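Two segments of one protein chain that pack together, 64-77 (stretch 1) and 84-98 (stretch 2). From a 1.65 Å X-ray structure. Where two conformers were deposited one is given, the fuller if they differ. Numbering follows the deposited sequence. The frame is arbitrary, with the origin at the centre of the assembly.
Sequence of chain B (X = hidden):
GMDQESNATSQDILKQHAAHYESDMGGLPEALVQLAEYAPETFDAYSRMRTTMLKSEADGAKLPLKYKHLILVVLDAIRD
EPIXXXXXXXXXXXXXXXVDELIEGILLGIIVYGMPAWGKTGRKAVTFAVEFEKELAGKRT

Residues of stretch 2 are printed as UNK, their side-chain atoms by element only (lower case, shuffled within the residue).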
# COMPACT_ATOMS: atom_id res chain seq x y z
N PRO B 64 -0.45 20.67 19.31
CA PRO B 64 -1.04 21.81 18.63
C PRO B 64 -1.79 21.43 17.35
O PRO B 64 -1.34 20.56 16.59
CB PRO B 64 0.17 22.67 18.30
CG PRO B 64 1.17 22.33 19.35
CD PRO B 64 0.98 20.88 19.62
N LEU B 65 -2.94 22.07 17.14
CA LEU B 65 -3.81 21.76 16.00
C LEU B 65 -3.09 21.86 14.66
O LEU B 65 -3.33 21.06 13.76
CB LEU B 65 -5.02 22.70 15.98
CG LEU B 65 -6.18 22.42 15.02
CD1 LEU B 65 -6.68 20.96 15.13
CD2 LEU B 65 -7.31 23.43 15.27
N LYS B 66 -2.23 22.87 14.52
CA LYS B 66 -1.45 22.99 13.30
C LYS B 66 -0.63 21.74 12.97
O LYS B 66 -0.50 21.33 11.79
CB LYS B 66 -0.56 24.22 13.34
CG LYS B 66 0.45 24.26 14.47
CD LYS B 66 1.14 25.67 14.42
CE LYS B 66 2.10 25.86 15.58
NZ LYS B 66 2.65 27.23 15.67
N TYR B 67 -0.07 21.12 14.01
CA TYR B 67 0.72 19.89 13.83
C TYR B 67 -0.14 18.63 13.62
O TYR B 67 0.26 17.72 12.88
CB TYR B 67 1.73 19.72 14.97
CG TYR B 67 2.72 20.87 15.00
CD1 TYR B 67 3.34 21.33 13.84
CD2 TYR B 67 3.01 21.53 16.18
CE1 TYR B 67 4.21 22.44 13.86
CE2 TYR B 67 3.88 22.60 16.23
CZ TYR B 67 4.49 23.06 15.08
OH TYR B 67 5.33 24.15 15.17
N LYS B 68 -1.33 18.62 14.24
CA LYS B 68 -2.31 17.59 13.95
C LYS B 68 -2.63 17.57 12.46
O LYS B 68 -2.59 16.53 11.81
CB LYS B 68 -3.58 17.78 14.75
CG LYS B 68 -3.41 17.59 16.25
CD LYS B 68 -4.78 17.45 16.97
CE LYS B 68 -4.55 17.10 18.41
NZ LYS B 68 -5.82 17.03 19.15
N HIS B 69 -2.97 18.74 11.93
CA HIS B 69 -3.23 18.81 10.49
C HIS B 69 -2.02 18.60 9.60
O HIS B 69 -2.17 18.00 8.53
CB HIS B 69 -3.95 20.09 10.15
CG HIS B 69 -5.39 20.09 10.52
ND1 HIS B 69 -6.35 19.40 9.82
CD2 HIS B 69 -6.02 20.69 11.55
CE1 HIS B 69 -7.52 19.58 10.39
NE2 HIS B 69 -7.36 20.38 11.44
N LEU B 70 -0.83 18.98 10.04
CA LEU B 70 0.38 18.62 9.31
C LEU B 70 0.53 17.09 9.21
O LEU B 70 0.86 16.59 8.14
CB LEU B 70 1.61 19.25 9.93
CG LEU B 70 2.93 18.93 9.22
CD1 LEU B 70 2.92 19.35 7.78
CD2 LEU B 70 4.06 19.60 10.01
N ILE B 71 0.29 16.36 10.30
CA ILE B 71 0.34 14.89 10.23
C ILE B 71 -0.66 14.38 9.16
O ILE B 71 -0.30 13.55 8.34
CB ILE B 71 0.11 14.23 11.62
CG1 ILE B 71 1.33 14.53 12.54
CG2 ILE B 71 -0.20 12.72 11.52
CD1 ILE B 71 1.09 14.36 14.08
N LEU B 72 -1.86 14.95 9.15
CA LEU B 72 -2.88 14.56 8.17
C LEU B 72 -2.47 14.91 6.75
O LEU B 72 -2.72 14.14 5.82
CB LEU B 72 -4.25 15.07 8.59
CG LEU B 72 -4.79 14.34 9.80
CD1 LEU B 72 -5.94 15.19 10.42
CD2 LEU B 72 -5.21 12.95 9.48
N VAL B 73 -1.78 16.04 6.59
CA VAL B 73 -1.24 16.41 5.29
C VAL B 73 -0.29 15.32 4.79
O VAL B 73 -0.41 14.81 3.69
CB VAL B 73 -0.50 17.77 5.31
CG1 VAL B 73 0.42 17.90 4.06
CG2 VAL B 73 -1.47 18.96 5.45
N VAL B 74 0.66 14.93 5.65
CA VAL B 74 1.66 13.94 5.24
C VAL B 74 0.99 12.59 4.93
O VAL B 74 1.31 11.92 3.94
CB VAL B 74 2.74 13.83 6.30
CG1 VAL B 74 3.72 12.67 5.82
CG2 VAL B 74 3.50 15.14 6.43
N LEU B 75 0.04 12.18 5.76
CA LEU B 75 -0.75 10.95 5.49
C LEU B 75 -1.53 11.02 4.18
O LEU B 75 -1.50 10.04 3.40
CB LEU B 75 -1.69 10.65 6.66
CG LEU B 75 -1.03 10.17 7.97
CD1 LEU B 75 -2.07 10.20 9.10
CD2 LEU B 75 -0.38 8.79 7.86
N ASP B 76 -2.17 12.16 3.89
CA ASP B 76 -2.83 12.33 2.62
C ASP B 76 -1.83 12.32 1.45
O ASP B 76 -2.19 11.89 0.34
CB ASP B 76 -3.70 13.58 2.58
CG ASP B 76 -5.00 13.40 3.33
OD1 ASP B 76 -5.32 12.26 3.69
OD2 ASP B 76 -5.73 14.41 3.51
N ALA B 77 -0.61 12.81 1.66
CA ALA B 77 0.45 12.67 0.66
C ALA B 77 0.74 11.23 0.33
O ALA B 77 0.76 10.81 -0.85
CB ALA B 77 1.72 13.36 1.10
N UNK B 84 -8.16 16.02 0.11
CA UNK B 84 -7.81 16.03 1.51
C UNK B 84 -6.52 16.73 1.84
O UNK B 84 -6.46 17.46 2.82
N UNK B 85 -5.49 16.55 1.01
CA UNK B 85 -4.18 17.17 1.30
C UNK B 85 -4.31 18.71 1.30
O UNK B 85 -3.78 19.39 2.19
c UNK B 85 -3.01 16.67 0.40
c UNK B 85 -2.95 17.46 -0.95
c UNK B 85 -1.70 16.86 1.17
c UNK B 85 -0.51 16.37 0.48
N UNK B 86 -5.07 19.27 0.34
CA UNK B 86 -5.26 20.70 0.30
C UNK B 86 -6.16 21.11 1.48
O UNK B 86 -5.85 22.07 2.15
c UNK B 86 -5.86 21.13 -1.05
c UNK B 86 -6.40 22.56 -1.00
c UNK B 86 -4.82 20.92 -2.13
N UNK B 87 -7.25 20.37 1.75
CA UNK B 87 -8.09 20.71 2.91
C UNK B 87 -7.32 20.76 4.25
O UNK B 87 -7.54 21.67 5.06
n UNK B 87 -11.16 19.03 1.58
o UNK B 87 -10.38 21.13 1.32
c UNK B 87 -10.33 20.03 1.88
c UNK B 87 -9.32 19.78 3.01
N UNK B 88 -6.46 19.78 4.49
CA UNK B 88 -5.65 19.77 5.71
C UNK B 88 -4.51 20.81 5.70
O UNK B 88 -4.12 21.34 6.77
n UNK B 88 -6.81 17.57 7.74
c UNK B 88 -5.15 18.35 6.02
c UNK B 88 -6.88 16.41 5.89
n UNK B 88 -7.85 15.97 6.76
c UNK B 88 -7.77 16.67 7.87
c UNK B 88 -6.24 17.44 6.50
N UNK B 89 -3.97 21.13 4.53
CA UNK B 89 -2.99 22.22 4.43
C UNK B 89 -3.65 23.55 4.84
O UNK B 89 -3.12 24.31 5.65
o UNK B 89 -1.63 21.14 2.79
c UNK B 89 -1.39 23.56 2.94
c UNK B 89 -2.36 22.34 3.04
N UNK B 90 -4.80 23.83 4.23
CA UNK B 90 -5.62 24.99 4.57
C UNK B 90 -5.88 25.04 6.09
O UNK B 90 -5.62 26.04 6.74
c UNK B 90 -9.30 24.71 1.09
n UNK B 90 -9.82 23.69 1.76
n UNK B 90 -8.98 25.85 1.71
c UNK B 90 -7.75 26.25 3.87
c UNK B 90 -6.93 24.98 3.77
n UNK B 90 -9.15 24.59 -0.23
c UNK B 90 -9.11 26.11 3.15
N UNK B 91 -6.37 23.93 6.65
CA UNK B 91 -6.65 23.82 8.08
C UNK B 91 -5.39 24.10 8.92
O UNK B 91 -5.41 24.91 9.86
c UNK B 91 -7.25 22.43 8.40
N UNK B 92 -4.27 23.45 8.56
CA UNK B 92 -3.04 23.62 9.32
C UNK B 92 -2.62 25.09 9.34
O UNK B 92 -2.16 25.61 10.37
c UNK B 92 -1.88 22.70 8.75
N UNK B 93 -2.72 25.74 8.18
CA UNK B 93 -2.22 27.11 8.02
C UNK B 93 -3.17 28.09 8.69
O UNK B 93 -2.74 29.07 9.30
c UNK B 93 -0.79 26.74 5.98
c UNK B 93 -0.16 28.99 4.14
c UNK B 93 -2.02 27.44 6.54
se UNK B 93 -0.48 27.01 4.12
N UNK B 94 -4.46 27.78 8.62
CA UNK B 94 -5.43 28.53 9.42
C UNK B 94 -5.11 28.46 10.91
O UNK B 94 -5.38 29.45 11.64
c UNK B 94 -7.46 28.68 7.87
c UNK B 94 -6.88 28.07 9.13
n UNK B 94 -8.42 27.99 7.26
o UNK B 94 -7.08 29.78 7.47
N UNK B 95 -4.57 27.34 11.37
CA UNK B 95 -4.19 27.15 12.77
C UNK B 95 -2.75 27.61 13.07
O UNK B 95 -2.24 27.42 14.19
c UNK B 95 -4.44 25.66 13.19
N UNK B 96 -2.07 28.20 12.10
CA UNK B 96 -0.78 28.83 12.33
C UNK B 96 0.43 28.17 11.73
O UNK B 96 1.54 28.64 11.91
N UNK B 97 0.25 27.07 10.99
CA UNK B 97 1.43 26.43 10.42
C UNK B 97 2.03 27.32 9.34
O UNK B 97 1.30 27.87 8.54
c UNK B 97 2.23 24.17 9.45
c UNK B 97 2.70 23.42 10.68
c UNK B 97 1.04 25.11 9.79
c UNK B 97 1.89 23.24 8.26
N UNK B 98 3.35 27.45 9.32
CA UNK B 98 4.03 28.16 8.23
C UNK B 98 4.26 27.27 7.02
O UNK B 98 4.32 26.03 7.13
c UNK B 98 5.36 28.71 8.71
o UNK B 98 6.31 27.69 8.87
O HOH W 1 -2.32 25.25 16.18
O HOH W 2 3.97 27.70 13.09

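Position 84 has no side-chain atoms, so it is Gly 84. An ideal CB here would lie 2.5 Å from Asp 76 OD2, a clash.

Position 85 carries four carbons, forked at the first, with one arm two carbons long, packed against Val 73 and Ala 77: Ile 85. Its CG1 lies 3.7 Å from Val 73 CG1, and its CD1 3.8 Å from Ala 77 CB.

Position 86, one carbon bearing two more, points away from stretch 1: Val 86. Position 87 has two carbons, the second holding an oxygen and a nitrogen, and touches nothing across the interface: Asn 87.

Position 88 shows one carbon and then a five-membered ring of three carbons and two nitrogens, one nitrogen meeting His 69 ND1 and one face covered by Leu 72 CB: His 88. Its ND1 is 2.8 Å from His 69 ND1, a hydrogen bond (angle 149°) in which either could be the donor. Leu 72 CB is 3.7 Å from the His 88 ring centroid and 13° off the normal.

Position 89 has a carbon bearing one oxygen and one carbon, the oxygen near Val 73 CG2: Thr 89. Its OG1 donates to Ile 85 O (2.8 Å) and lies 3.4 Å from Val 73 CG2. Position 90 has three carbons, a nitrogen, then a carbon with two more nitrogens; its CA-to-CB bond points away from stretch 1. It is Arg 90, and its NH1 donates to Asn 87 OD1 at 2.7 Å.

The single carbon of position 91, CB, lies over the His 69 ring, 3.4 Å from the centroid and 9° off the normal: Ala 91. The single carbon of position 92, CB, is 3.6 Å from Lys 66 O: Ala 92.

Position 93 has two carbons, a selenium and one more carbon, unbranched, and makes no contact with stretch 1: selenomethionine, Met 93. Position 94, two carbons ending in oxygen and nitrogen, also without contact, is Asn 94. Position 95 has one carbon, CB, 4.1 Å from Leu 65 CB: Ala 95.

Position 96 lacks a side chain. Its phi of 111° would jam a CB against the preceding carbonyl, so Gly 96 suits this Schellman turn. Position 97, four carbons forked at the second, reaches the Tyr 67 ring: Leu 97, with CD1 3.7 Å from Tyr 67 CE1. Position 98, one carbon and one oxygen, is Ser 98, whose side chain caps a backbone N just past the stretch.

The helices run nearly antiparallel (163°), their axes approaching to 7.8 Å. His 88 is the knob, set among His 69, Leu 72, Val 73 and Asp 76. The backbones come close at Lys 66, whose CA is 4.3 Å from Ala 92 CA, where the side chain is a single carbon. Waters link Lys 66 N to Ala 95 O and Lys 66 NZ to Gly 96 O.

Stretch 2, residues 84-98: GIVNHTRAAMNAGLS
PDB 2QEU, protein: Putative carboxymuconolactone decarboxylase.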